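Local coordinates for protein histidine kinase (Methanosarcina mazei, PDB 3LI9) that probably catalyses ATP-dependent autophosphorylation on histidine as a membrane-bound sensor kinase, this chain being its extracellular sensor domain of PDC (Cache) fold, at residues Met59-Asn67 and Pro105-Ile116; Gly147-Ser155 and Ile166-Glu174. All coordinates share one frame; numbering follows the deposited sequence.

Interaction 1 (Met59-Asn67 and Pro105-Ile116); sequences MSIIKRILN and PYCNKINGPVII
Cys107 points its thiol straight into helix 59-67: SG lies 3.6 Å from Lys63 CA and also touches Lys63 CB, so the sulfur rests on the helix backbone itself. With SG anti to the backbone N (chi1 177°), the sulfur is carried onto Lys63. Ile62, the residue before Lys63, comes in beside it. CD1 at the tip of Ile62 is 3.7 Å from Cys107 CB and reaches on to the ring of Pro105. Met59, nearly a turn earlier in the helix, meets the same ring, the two side chains crossing at about a right angle with Met59 CG 3.9 Å from Pro105 CB. A turn further on, Leu66 sends one branch inward; its CD2 sits 3.8 Å from Cys107 O, with the thiol and Val114 CG1 also in touch.

Lys63 lies along the hairpin flank rather than pointing into it. Its CG passes Val114 CG1, the chain bends at chi3 (-61°), and CE comes 3.9 Å from Ile116 CD1, which also touches Met59 CB. A water links Lys63 NZ weakly to Val114 O. Lys109 crosses the far end of the helix, laying CE 4.1 Å from Leu66 CG, and its NZ gives a hydrogen bond to a water that also lies 2.8 Å from Leu66 O and may donate to it. No direct hydrogen bond joins the two segments; the fit is apolar, edged by these lysines. Ile62 and Leu66 also pack on Val75 of strand 74-79. Segment 59-67 runs at 29° to strand 105-108, lying against one face of the antiparallel sheet, the helix-on-sheet packing of a PDC sensor domain.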
HETATM    1  N   MSE A  59      23.702   1.711   0.952  1.00 12.80           N
HETATM    2  CA  MSE A  59      23.114   0.674   1.820  1.00 11.59           C
HETATM    3  C   MSE A  59      22.931   1.303   3.238  1.00 13.55           C
HETATM    4  O   MSE A  59      21.919   1.018   3.896  1.00 13.40           O
HETATM    5  CB  MSE A  59      23.982  -0.616   1.734  1.00 13.19           C
HETATM    6  CG  MSE A  59      23.693  -1.240   0.396  1.00 14.20           C
HETATM    7 SE   MSE A  59      24.741  -2.956   0.322  1.00 29.90          SE
HETATM    8  CE  MSE A  59      26.198  -2.292  -0.101  1.00 23.02           C
ATOM      9  N   SER A  60      23.912   2.111   3.682  1.00 11.94           N
ATOM     10  CA  SER A  60      23.790   2.730   4.997  1.00 13.09           C
ATOM     11  C   SER A  60      22.591   3.696   5.035  1.00 13.41           C
ATOM     12  O   SER A  60      21.911   3.849   6.098  1.00 12.84           O
ATOM     13  CB  SER A  60      25.035   3.519   5.309  1.00 15.16           C
ATOM     14  OG  SER A  60      26.012   2.545   5.650  1.00 21.81           O
ATOM     15  N   ILE A  61      22.393   4.417   3.942  1.00 11.53           N
ATOM     16  CA  ILE A  61      21.289   5.399   3.845  1.00 11.83           C
ATOM     17  C   ILE A  61      19.935   4.665   3.966  1.00 12.28           C
ATOM     18  O   ILE A  61      19.051   5.067   4.777  1.00 10.98           O
ATOM     19  CB  ILE A  61      21.375   6.193   2.528  1.00 11.68           C
ATOM     20  CG1 ILE A  61      22.558   7.227   2.632  1.00 12.58           C
ATOM     21  CG2 ILE A  61      19.976   6.887   2.216  1.00 10.66           C
ATOM     22  CD1 ILE A  61      23.033   7.812   1.241  1.00 14.41           C
ATOM     23  N   ILE A  62      19.739   3.579   3.209  1.00 10.71           N
ATOM     24  CA  ILE A  62      18.398   2.941   3.267  1.00 10.95           C
ATOM     25  C   ILE A  62      18.221   2.259   4.615  1.00 11.74           C
ATOM     26  O   ILE A  62      17.078   2.185   5.096  1.00 12.27           O
ATOM     27  CB  ILE A  62      18.122   1.935   2.136  1.00 12.16           C
ATOM     28  CG1 ILE A  62      19.182   0.816   2.068  1.00 12.81           C
ATOM     29  CG2 ILE A  62      18.150   2.713   0.814  1.00 11.45           C
ATOM     30  CD1 ILE A  62      18.880  -0.331   0.935  1.00 15.30           C
ATOM     31  N   LYS A  63      19.309   1.791   5.238  1.00 11.15           N
ATOM     32  CA  LYS A  63      19.211   1.193   6.591  1.00 11.78           C
ATOM     33  C   LYS A  63      18.814   2.226   7.620  1.00 11.47           C
ATOM     34  O   LYS A  63      17.965   1.939   8.497  1.00 11.35           O
ATOM     35  CB  LYS A  63      20.543   0.563   6.988  1.00 12.07           C
ATOM     36  CG  LYS A  63      20.466  -0.209   8.320  1.00 15.03           C
ATOM     37  CD  LYS A  63      21.750  -0.993   8.653  1.00 21.96           C
ATOM     38  CE  LYS A  63      22.025  -2.017   7.590  1.00 27.99           C
ATOM     39  NZ  LYS A  63      23.408  -2.561   7.782  1.00 31.83           N
ATOM     40  N   ARG A  64      19.372   3.433   7.478  1.00 10.43           N
ATOM     41  CA  ARG A  64      19.004   4.532   8.406  1.00 12.78           C
ATOM     42  C   ARG A  64      17.520   4.894   8.235  1.00 12.27           C
ATOM     43  O   ARG A  64      16.795   5.104   9.213  1.00 12.22           O
ATOM     44  CB  ARG A  64      19.954   5.735   8.235  1.00 11.77           C
ATOM     45  CG  ARG A  64      19.630   6.900   9.166  1.00 12.24           C
ATOM     46  CD  ARG A  64      19.914   6.406  10.617  1.00 13.25           C
ATOM     47  NE  ARG A  64      19.863   7.563  11.590  1.00 12.72           N
ATOM     48  CZ  ARG A  64      20.935   8.346  11.828  1.00 14.73           C
ATOM     49  NH1 ARG A  64      22.061   8.134  11.230  1.00 17.46           N
ATOM     50  NH2 ARG A  64      20.849   9.305  12.753  1.00 17.56           N
ATOM     51  N   ILE A  65      17.065   5.000   6.971  1.00 11.42           N
ATOM     52  CA  ILE A  65      15.671   5.392   6.752  1.00  9.94           C
ATOM     53  C   ILE A  65      14.772   4.286   7.353  1.00 10.90           C
ATOM     54  O   ILE A  65      13.731   4.571   7.935  1.00 11.52           O
ATOM     55  CB  ILE A  65      15.436   5.530   5.223  1.00 10.82           C
ATOM     56  CG1 ILE A  65      16.159   6.784   4.713  1.00 10.62           C
ATOM     57  CG2 ILE A  65      13.882   5.645   4.914  1.00 10.63           C
ATOM     58  CD1 ILE A  65      16.110   6.928   3.191  1.00 12.81           C
ATOM     59  N   LEU A  66      15.114   3.004   7.217  1.00 11.61           N
ATOM     60  CA  LEU A  66      14.293   1.946   7.818  1.00 10.20           C
ATOM     61  C   LEU A  66      14.249   2.088   9.350  1.00 11.46           C
ATOM     62  O   LEU A  66      13.185   2.080   9.939  1.00 12.12           O
ATOM     63  CB  LEU A  66      14.858   0.570   7.408  1.00 11.74           C
ATOM     64  CG  LEU A  66      14.163  -0.594   8.127  1.00 11.28           C
ATOM     65  CD1 LEU A  66      12.713  -0.644   7.560  1.00 14.40           C
ATOM     66  CD2 LEU A  66      14.902  -1.864   7.747  1.00 13.26           C
ATOM     67  N   ASN A  67      15.414   2.294   9.923  1.00 11.02           N
ATOM     68  CA  ASN A  67      15.541   2.381  11.413  1.00 12.50           C
ATOM     69  C   ASN A  67      14.825   3.577  11.976  1.00 14.73           C
ATOM     70  O   ASN A  67      14.330   3.477  13.158  1.00 14.25           O
ATOM     71  CB  ASN A  67      17.009   2.296  11.846  1.00 13.85           C
ATOM     72  CG  ASN A  67      17.509   0.828  11.782  1.00 17.37           C
ATOM     73  OD1 ASN A  67      16.712  -0.152  12.017  1.00 24.06           O
ATOM     74  ND2 ASN A  67      18.786   0.657  11.521  1.00 20.09           N
ATOM     75  N   PRO A 105      19.666  -3.634  -3.463  1.00 11.47           N
ATOM     76  CA  PRO A 105      19.640  -3.968  -2.012  1.00 12.73           C
ATOM     77  C   PRO A 105      18.223  -3.830  -1.396  1.00 12.73           C
ATOM     78  O   PRO A 105      17.575  -2.781  -1.551  1.00 14.18           O
ATOM     79  CB  PRO A 105      20.644  -2.988  -1.404  1.00 12.73           C
ATOM     80  CG  PRO A 105      20.505  -1.703  -2.339  1.00 12.65           C
ATOM     81  CD  PRO A 105      20.318  -2.336  -3.740  1.00 11.70           C
ATOM     82  N   TYR A 106      17.796  -4.869  -0.664  1.00 13.15           N
ATOM     83  CA  TYR A 106      16.485  -4.851   0.035  1.00 13.59           C
ATOM     84  C   TYR A 106      16.823  -4.903   1.518  1.00 12.77           C
ATOM     85  O   TYR A 106      17.182  -5.971   2.047  1.00 13.35           O
ATOM     86  CB  TYR A 106      15.648  -6.065  -0.400  1.00 13.29           C
ATOM     87  CG  TYR A 106      14.327  -6.181   0.335  1.00 15.50           C
ATOM     88  CD1 TYR A 106      13.493  -5.102   0.421  1.00 15.49           C
ATOM     89  CD2 TYR A 106      13.912  -7.395   0.900  1.00 16.57           C
ATOM     90  CE1 TYR A 106      12.205  -5.196   1.082  1.00 15.87           C
ATOM     91  CE2 TYR A 106      12.683  -7.482   1.543  1.00 19.20           C
ATOM     92  CZ  TYR A 106      11.830  -6.386   1.583  1.00 16.79           C
ATOM     93  OH  TYR A 106      10.634  -6.433   2.250  1.00 18.58           O
ATOM     94  N   CYS A 107      16.787  -3.749   2.182  1.00 12.19           N
ATOM     95  CA  CYS A 107      17.133  -3.650   3.609  1.00 12.22           C
ATOM     96  C   CYS A 107      15.821  -3.823   4.368  1.00 11.78           C
ATOM     97  O   CYS A 107      14.896  -3.050   4.168  1.00 12.43           O
ATOM     98  CB  CYS A 107      17.782  -2.294   3.850  1.00 11.64           C
ATOM     99  SG  CYS A 107      18.149  -2.122   5.626  1.00 16.34           S
ATOM    100  N   ASN A 108      15.732  -4.876   5.175  1.00 12.39           N
ATOM    101  CA  ASN A 108      14.433  -5.215   5.805  1.00 11.43           C
ATOM    102  C   ASN A 108      14.549  -5.845   7.156  1.00 13.12           C
ATOM    103  O   ASN A 108      15.599  -6.357   7.524  1.00 12.93           O
ATOM    104  CB  ASN A 108      13.632  -6.148   4.864  1.00 13.28           C
ATOM    105  CG  ASN A 108      14.259  -7.533   4.774  1.00 17.14           C
ATOM    106  OD1 ASN A 108      15.186  -7.817   3.925  1.00 20.92           O
ATOM    107  ND2 ASN A 108      13.855  -8.378   5.663  1.00 13.38           N
ATOM    108  N   LYS A 109      13.449  -5.825   7.875  1.00 14.43           N
ATOM    109  CA  LYS A 109      13.338  -6.619   9.103  1.00 15.76           C
ATOM    110  C   LYS A 109      12.193  -7.630   9.084  1.00 17.91           C
ATOM    111  O   LYS A 109      11.595  -7.937  10.158  1.00 18.01           O
ATOM    112  CB  LYS A 109      13.284  -5.656  10.310  1.00 18.25           C
ATOM    113  CG  LYS A 109      12.217  -4.698  10.246  1.00 19.50           C
ATOM    114  CD  LYS A 109      12.232  -3.722  11.498  1.00 27.65           C
ATOM    115  CE  LYS A 109      13.388  -2.778  11.504  1.00 32.14           C
ATOM    116  NZ  LYS A 109      13.026  -1.667  12.500  1.00 36.12           N
ATOM    117  N   ILE A 110      11.923  -8.204   7.921  1.00 18.52           N
ATOM    118  CA  ILE A 110      10.825  -9.159   7.701  1.00 21.20           C
ATOM    119  C   ILE A 110      10.941 -10.326   8.639  1.00 22.31           C
ATOM    120  O   ILE A 110       9.940 -10.733   9.222  1.00 22.50           O
ATOM    121  CB  ILE A 110      10.870  -9.738   6.252  1.00 21.41           C
ATOM    122  CG1 ILE A 110      10.597  -8.694   5.154  1.00 23.28           C
ATOM    123  CG2 ILE A 110       9.834 -10.952   6.026  1.00 24.09           C
ATOM    124  CD1 ILE A 110       9.165  -8.175   5.147  1.00 26.01           C
ATOM    125  N   ASN A 111      12.145 -10.848   8.829  1.00 22.99           N
ATOM    126  CA  ASN A 111      12.317 -12.059   9.602  1.00 25.98           C
ATOM    127  C   ASN A 111      12.726 -11.699  11.012  1.00 25.93           C
ATOM    128  O   ASN A 111      13.024 -12.610  11.816  1.00 27.74           O
ATOM    129  CB  ASN A 111      13.401 -12.975   8.965  1.00 26.45           C
ATOM    130  CG  ASN A 111      12.957 -13.589   7.632  1.00 33.28           C
ATOM    131  OD1 ASN A 111      12.482 -12.923   6.686  1.00 34.48           O
ATOM    132  ND2 ASN A 111      13.130 -14.888   7.538  1.00 42.24           N
ATOM    133  N   GLY A 112      12.743 -10.403  11.329  1.00 26.41           N
ATOM    134  CA  GLY A 112      13.054  -9.882  12.664  1.00 25.16           C
ATOM    135  C   GLY A 112      14.242  -8.923  12.759  1.00 24.42           C
ATOM    136  O   GLY A 112      14.094  -7.718  12.972  1.00 25.41           O
ATOM    137  N   PRO A 113      15.490  -9.434  12.605  1.00 24.25           N
ATOM    138  CA  PRO A 113      16.646  -8.523  12.686  1.00 22.63           C
ATOM    139  C   PRO A 113      16.792  -7.763  11.308  1.00 20.37           C
ATOM    140  O   PRO A 113      16.247  -8.225  10.280  1.00 20.46           O
ATOM    141  CB  PRO A 113      17.830  -9.485  12.894  1.00 24.84           C
ATOM    142  CG  PRO A 113      17.379 -10.787  12.305  1.00 26.12           C
ATOM    143  CD  PRO A 113      15.862 -10.851  12.634  1.00 26.18           C
ATOM    144  N   VAL A 114      17.475  -6.647  11.298  1.00 17.74           N
ATOM    145  CA  VAL A 114      17.691  -5.864  10.037  1.00 16.62           C
ATOM    146  C   VAL A 114      18.778  -6.550   9.223  1.00 16.74           C
ATOM    147  O   VAL A 114      19.878  -6.807   9.704  1.00 17.86           O
ATOM    148  CB  VAL A 114      18.104  -4.417  10.345  1.00 18.64           C
ATOM    149  CG1 VAL A 114      18.475  -3.626   9.098  1.00 19.81           C
ATOM    150  CG2 VAL A 114      16.983  -3.713  11.155  1.00 19.11           C
ATOM    151  N   ILE A 115      18.441  -6.931   8.005  1.00 14.71           N
ATOM    152  CA  ILE A 115      19.406  -7.527   7.089  1.00 16.56           C
ATOM    153  C   ILE A 115      19.307  -6.878   5.709  1.00 16.11           C
ATOM    154  O   ILE A 115      18.332  -6.162   5.431  1.00 16.19           O
ATOM    155  CB  ILE A 115      19.284  -9.048   6.946  1.00 17.64           C
ATOM    156  CG1 ILE A 115      18.042  -9.478   6.284  1.00 21.13           C
ATOM    157  CG2 ILE A 115      19.567  -9.763   8.356  1.00 20.22           C
ATOM    158  CD1 ILE A 115      18.168 -10.974   5.787  1.00 27.10           C
ATOM    159  N   ILE A 116      20.352  -7.075   4.870  1.00 15.91           N
ATOM    160  CA  ILE A 116      20.217  -6.575   3.487  1.00 14.68           C
ATOM    161  C   ILE A 116      20.439  -7.742   2.592  1.00 14.65           C
ATOM    162  O   ILE A 116      21.476  -8.419   2.712  1.00 15.67           O
ATOM    163  CB  ILE A 116      21.218  -5.434   3.135  1.00 13.01           C
ATOM    164  CG1 ILE A 116      20.964  -4.252   4.093  1.00 14.46           C
ATOM    165  CG2 ILE A 116      21.028  -5.113   1.646  1.00 15.63           C
ATOM    166  CD1 ILE A 116      21.897  -3.055   3.876  1.00 18.81           C
TER
HETATM  167  O   HOH W   1      21.633  -3.975  10.288  1.00 45.03           O
HETATM  168  O   HOH W   2      11.449   0.091  10.810  1.00 17.17           O

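Interaction 2 (Gly147-Ser155 and Ile166-Glu174); sequences GIFMVSYDS and IAGVDVPLE. With BTB (2-[bis-(2-hydroxy-ethyl)-amino]-2-hydroxymethyl-propane-1,3-diol), chain B.
Asp170 CB lies 4.0 Å from the selenium SE of Met150, a selenomethionine whose side chain crosses it at a slant. Further out, with CG beside the backbone N (chi1 -73°), the carboxylate reaches the bound BTB, probably a component of the crystallisation liquor: OD1 accepts a bond from BTB O8 at 2.7 Å, and OD2 one from BTB O6 at 2.7 Å. OD2 probably also bonds Tyr106 OH. Ser152 OG lies 3.1 Å from OD1, a doubtful pairing, since its proton has other acceptors within reach and the OG is itself less surely placed.

Beneath, the backbones form a regular antiparallel ladder, with Val151-Val171, Tyr153-Val169 and Ser155-Ala167 as hydrogen-bonded pairs. Tyr153 N to Val169 O, 2.8 Å, is nearly straight (168°). On the face away from Asp170, Val171 CG2 presses obliquely on the Tyr153 ring, 3.4 Å from CE2. Past the ladder, Leu173 N binds Phe149 O, and Leu173 CD1 sits over one face of the Phe149 ring.

This hairpin lies with Tyr153 and Val171 against helix 13-48, Ile166 against helix 126-134, and strand 74-79 pairing along the outer side of strand 162-172.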
ATOM      1  N   GLY A 147       4.591 -14.150   5.357  1.00 18.41           N
ATOM      2  CA  GLY A 147       3.649 -14.109   6.465  1.00 18.66           C
ATOM      3  C   GLY A 147       3.172 -12.705   6.867  1.00 18.16           C
ATOM      4  O   GLY A 147       2.355 -12.598   7.714  1.00 19.02           O
ATOM      5  N   ILE A 148       3.721 -11.663   6.255  1.00 16.30           N
ATOM      6  CA  ILE A 148       3.356 -10.311   6.656  1.00 15.98           C
ATOM      7  C   ILE A 148       2.517  -9.593   5.552  1.00 11.96           C
ATOM      8  O   ILE A 148       2.944  -9.576   4.454  1.00 14.31           O
ATOM      9  CB  ILE A 148       4.599  -9.520   6.952  1.00 18.21           C
ATOM     10  CG1 ILE A 148       5.301 -10.240   8.151  1.00 21.46           C
ATOM     11  CG2 ILE A 148       4.226  -8.045   7.372  1.00 17.80           C
ATOM     12  CD1 ILE A 148       6.649  -9.807   8.363  1.00 26.08           C
ATOM     13  N   PHE A 149       1.363  -9.060   5.960  1.00 12.84           N
ATOM     14  CA  PHE A 149       0.446  -8.304   5.081  1.00 13.32           C
ATOM     15  C   PHE A 149       1.019  -6.896   4.923  1.00 11.07           C
ATOM     16  O   PHE A 149       1.291  -6.236   5.930  1.00 12.69           O
ATOM     17  CB  PHE A 149      -0.919  -8.240   5.777  1.00 11.90           C
ATOM     18  CG  PHE A 149      -2.043  -7.821   4.789  1.00 13.50           C
ATOM     19  CD1 PHE A 149      -2.097  -8.329   3.508  1.00 13.86           C
ATOM     20  CD2 PHE A 149      -2.936  -6.862   5.194  1.00 17.85           C
ATOM     21  CE1 PHE A 149      -3.147  -7.919   2.623  1.00 15.52           C
ATOM     22  CE2 PHE A 149      -3.949  -6.449   4.363  1.00 18.07           C
ATOM     23  CZ  PHE A 149      -4.018  -6.919   3.094  1.00 12.19           C
HETATM   24  N   MSE A 150       1.249  -6.486   3.688  1.00 12.19           N
HETATM   25  CA  MSE A 150       1.880  -5.203   3.409  1.00 12.59           C
HETATM   26  C   MSE A 150       1.502  -4.639   2.045  1.00 13.48           C
HETATM   27  O   MSE A 150       0.792  -5.248   1.235  1.00 14.05           O
HETATM   28  CB  MSE A 150       3.399  -5.358   3.470  1.00 13.47           C
HETATM   29  CG  MSE A 150       3.934  -6.325   2.446  1.00 13.95           C
HETATM   30 SE   MSE A 150       5.928  -6.560   2.718  1.00 20.13          SE
HETATM   31  CE  MSE A 150       5.856  -7.677   4.269  1.00 17.44           C
ATOM     32  N   VAL A 151       1.932  -3.391   1.877  1.00 13.51           N
ATOM     33  CA  VAL A 151       1.898  -2.781   0.548  1.00 14.72           C
ATOM     34  C   VAL A 151       3.257  -2.141   0.277  1.00 15.48           C
ATOM     35  O   VAL A 151       3.973  -1.816   1.215  1.00 14.60           O
ATOM     36  CB  VAL A 151       0.757  -1.728   0.519  1.00 14.54           C
ATOM     37  CG1 VAL A 151       1.012  -0.494   1.405  1.00 17.98           C
ATOM     38  CG2 VAL A 151       0.325  -1.434  -0.887  1.00 20.84           C
ATOM     39  N   SER A 152       3.574  -1.947  -1.003  1.00 13.29           N
ATOM     40  CA  SER A 152       4.838  -1.306  -1.357  1.00 13.83           C
ATOM     41  C   SER A 152       4.613  -0.006  -2.087  1.00 13.49           C
ATOM     42  O   SER A 152       3.758   0.036  -2.971  1.00 15.12           O
ATOM     43  CB  SER A 152       5.603  -2.278  -2.322  1.00 15.96           C
ATOM     44  OG  SER A 152       6.922  -1.815  -2.419  1.00 29.86           O
ATOM     45  N   TYR A 153       5.409   0.996  -1.757  1.00 11.33           N
ATOM     46  CA  TYR A 153       5.386   2.282  -2.470  1.00 13.52           C
ATOM     47  C   TYR A 153       6.685   2.347  -3.271  1.00 13.63           C
ATOM     48  O   TYR A 153       7.758   2.146  -2.704  1.00 14.13           O
ATOM     49  CB  TYR A 153       5.424   3.454  -1.478  1.00 13.98           C
ATOM     50  CG  TYR A 153       4.201   3.611  -0.568  1.00 15.92           C
ATOM     51  CD1 TYR A 153       3.244   4.598  -0.842  1.00 17.82           C
ATOM     52  CD2 TYR A 153       3.994   2.750   0.524  1.00 19.13           C
ATOM     53  CE1 TYR A 153       2.143   4.752  -0.020  1.00 20.14           C
ATOM     54  CE2 TYR A 153       2.848   2.875   1.342  1.00 18.37           C
ATOM     55  CZ  TYR A 153       1.948   3.907   1.035  1.00 20.08           C
ATOM     56  OH  TYR A 153       0.829   4.049   1.835  1.00 21.15           O
ATOM     57  N   ASP A 154       6.618   2.710  -4.555  1.00 13.44           N
ATOM     58  CA  ASP A 154       7.841   2.697  -5.362  1.00 15.40           C
ATOM     59  C   ASP A 154       7.893   3.949  -6.212  1.00 15.11           C
ATOM     60  O   ASP A 154       6.904   4.334  -6.796  1.00 16.68           O
ATOM     61  CB  ASP A 154       7.884   1.476  -6.276  1.00 16.39           C
ATOM     62  CG  ASP A 154       7.797   0.195  -5.486  1.00 18.90           C
ATOM     63  OD1 ASP A 154       8.864  -0.212  -4.971  1.00 21.35           O
ATOM     64  OD2 ASP A 154       6.667  -0.363  -5.265  1.00 20.84           O
ATOM     65  N   SER A 155       9.072   4.539  -6.295  1.00 14.15           N
ATOM     66  CA  SER A 155       9.242   5.764  -7.139  1.00 14.49           C
ATOM     67  C   SER A 155      10.410   5.594  -8.072  1.00 14.59           C
ATOM     68  O   SER A 155      11.446   5.047  -7.709  1.00 14.24           O
ATOM     69  CB  SER A 155       9.601   6.990  -6.268  1.00 14.82           C
ATOM     70  OG  SER A 155       8.537   7.382  -5.454  1.00 19.22           O
ATOM     71  N   ILE A 166      14.503   2.181  -9.216  1.00 12.43           N
ATOM     72  CA  ILE A 166      13.400   2.558  -8.340  1.00 12.38           C
ATOM     73  C   ILE A 166      13.964   2.709  -6.894  1.00 13.15           C
ATOM     74  O   ILE A 166      15.014   2.104  -6.490  1.00 12.94           O
ATOM     75  CB  ILE A 166      12.238   1.533  -8.255  1.00 12.72           C
ATOM     76  CG1 ILE A 166      12.787   0.206  -7.700  1.00 15.69           C
ATOM     77  CG2 ILE A 166      11.509   1.348  -9.663  1.00 13.44           C
ATOM     78  CD1 ILE A 166      11.741  -0.814  -7.378  1.00 21.75           C
ATOM     79  N   ALA A 167      13.238   3.483  -6.086  1.00 13.53           N
ATOM     80  CA  ALA A 167      13.464   3.484  -4.635  1.00 11.62           C
ATOM     81  C   ALA A 167      12.086   3.116  -4.089  1.00 12.47           C
ATOM     82  O   ALA A 167      11.074   3.613  -4.575  1.00 13.92           O
ATOM     83  CB  ALA A 167      13.875   4.884  -4.092  1.00 10.99           C
ATOM     84  N   GLY A 168      12.093   2.295  -3.056  1.00 11.04           N
ATOM     85  CA  GLY A 168      10.817   1.843  -2.525  1.00 11.98           C
ATOM     86  C   GLY A 168      10.807   1.619  -1.052  1.00 11.90           C
ATOM     87  O   GLY A 168      11.829   1.488  -0.454  1.00 10.51           O
ATOM     88  N   VAL A 169       9.604   1.625  -0.460  1.00 11.53           N
ATOM     89  CA  VAL A 169       9.425   1.183   0.914  1.00 11.22           C
ATOM     90  C   VAL A 169       8.262   0.199   1.045  1.00 11.64           C
ATOM     91  O   VAL A 169       7.254   0.285   0.277  1.00 12.72           O
ATOM     92  CB  VAL A 169       9.162   2.375   1.872  1.00 10.66           C
ATOM     93  CG1 VAL A 169      10.295   3.435   1.716  1.00 13.84           C
ATOM     94  CG2 VAL A 169       7.824   3.054   1.506  1.00 13.66           C
ATOM     95  N   ASP A 170       8.450  -0.771   1.970  1.00 11.66           N
ATOM     96  CA  ASP A 170       7.396  -1.771   2.300  1.00 12.01           C
ATOM     97  C   ASP A 170       6.753  -1.388   3.593  1.00 13.69           C
ATOM     98  O   ASP A 170       7.441  -1.118   4.567  1.00 12.17           O
ATOM     99  CB  ASP A 170       8.011  -3.166   2.439  1.00 13.30           C
ATOM    100  CG  ASP A 170       8.432  -3.782   1.111  1.00 15.11           C
ATOM    101  OD1 ASP A 170       8.006  -3.315   0.045  1.00 17.52           O
ATOM    102  OD2 ASP A 170       9.152  -4.795   1.141  1.00 22.20           O
ATOM    103  N   VAL A 171       5.429  -1.373   3.591  1.00 12.32           N
ATOM    104  CA  VAL A 171       4.652  -0.854   4.721  1.00 13.04           C
ATOM    105  C   VAL A 171       3.712  -1.971   5.256  1.00 11.83           C
ATOM    106  O   VAL A 171       2.767  -2.317   4.570  1.00 12.37           O
ATOM    107  CB  VAL A 171       3.813   0.325   4.275  1.00 11.24           C
ATOM    108  CG1 VAL A 171       3.016   0.983   5.480  1.00 13.40           C
ATOM    109  CG2 VAL A 171       4.795   1.487   3.737  1.00 16.12           C
ATOM    110  N   PRO A 172       3.921  -2.481   6.458  1.00 11.70           N
ATOM    111  CA  PRO A 172       2.969  -3.521   7.008  1.00 11.06           C
ATOM    112  C   PRO A 172       1.632  -2.855   7.262  1.00 11.61           C
ATOM    113  O   PRO A 172       1.526  -1.657   7.653  1.00 12.57           O
ATOM    114  CB  PRO A 172       3.531  -3.871   8.437  1.00 13.06           C
ATOM    115  CG  PRO A 172       5.033  -3.483   8.277  1.00 19.13           C
ATOM    116  CD  PRO A 172       5.134  -2.291   7.290  1.00 13.40           C
ATOM    117  N   LEU A 173       0.570  -3.624   7.042  1.00 12.33           N
ATOM    118  CA  LEU A 173      -0.771  -3.082   7.189  1.00 13.38           C
ATOM    119  C   LEU A 173      -1.564  -3.673   8.354  1.00 14.12           C
ATOM    120  O   LEU A 173      -2.770  -3.367   8.510  1.00 13.93           O
ATOM    121  CB  LEU A 173      -1.579  -3.368   5.913  1.00 14.42           C
ATOM    122  CG  LEU A 173      -1.032  -2.683   4.650  1.00 17.65           C
ATOM    123  CD1 LEU A 173      -1.629  -3.272   3.320  1.00 22.51           C
ATOM    124  CD2 LEU A 173      -1.209  -1.175   4.802  1.00 19.08           C
ATOM    125  N   GLU A 174      -0.907  -4.440   9.225  1.00 13.90           N
ATOM    126  CA  GLU A 174      -1.659  -4.885  10.406  1.00 14.77           C
ATOM    127  C   GLU A 174      -2.319  -3.765  11.170  1.00 14.54           C
ATOM    128  O   GLU A 174      -3.446  -3.924  11.668  1.00 16.54           O
ATOM    129  CB  GLU A 174      -0.692  -5.617  11.363  1.00 15.39           C
ATOM    130  CG  GLU A 174      -1.416  -6.260  12.521  1.00 22.63           C
ATOM    131  CD  GLU A 174      -0.453  -7.104  13.363  1.00 34.14           C
ATOM    132  OE1 GLU A 174       0.614  -7.503  12.833  1.00 40.20           O
ATOM    133  OE2 GLU A 174      -0.746  -7.343  14.539  1.00 37.02           O
TER
HETATM  134  C1  BTB B   1      10.938  -8.603  -4.227  1.00 36.98           C
HETATM  135  O1  BTB B   1      12.071  -8.875  -3.345  1.00 32.34           O
HETATM  136  C2  BTB B   1       9.562  -8.580  -3.504  1.00 37.73           C
HETATM  137  C3  BTB B   1       9.486  -9.941  -2.868  1.00 41.68           C
HETATM  138  O3  BTB B   1      10.873 -10.209  -2.632  1.00 47.31           O
HETATM  139  C4  BTB B   1       8.421  -8.460  -4.457  1.00 37.16           C
HETATM  140  O4  BTB B   1       7.321  -8.130  -3.593  1.00 40.14           O
HETATM  141  N   BTB B   1       9.401  -7.459  -2.511  1.00 31.37           N
HETATM  142  C5  BTB B   1       9.928  -7.888  -1.226  1.00 27.63           C
HETATM  143  C6  BTB B   1       8.806  -7.966  -0.170  1.00 25.29           C
HETATM  144  O6  BTB B   1       7.987  -6.836  -0.233  1.00 26.89           O
HETATM  145  C7  BTB B   1      10.157  -6.332  -3.105  1.00 27.57           C
HETATM  146  C8  BTB B   1       9.886  -4.936  -2.494  1.00 25.11           C
HETATM  147  O8  BTB B   1       8.519  -4.683  -2.263  1.00 25.62           O
HETATM  148  O   HOH W   3       1.169  -6.429   8.717  1.00 14.27           O

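In the fold
Interactions 1 and 2 belong to one antiparallel sheet, their centres about 13 Å apart, with strand 74-79 pairing with both strand 105-108 and strand 162-172. Strand 105-108 looks two ways: Cys107 faces helix 55-67, while Tyr106 points away from that helix and brings its OH to 2.5 Å from Asp170 OD2, a probable hydrogen bond. The turn of interaction 1 touches the hairpin too, with Ile110 CD1 3.5 Å from Met150 CE. BTB is held by Asp170 together with Tyr143 OH and Val120 N, so interaction 2 lines the occupied pocket directly and interaction 1 reaches it through Tyr106. As BTB probably came from the crystallisation liquor, the pocket's natural ligand cannot be read from this model.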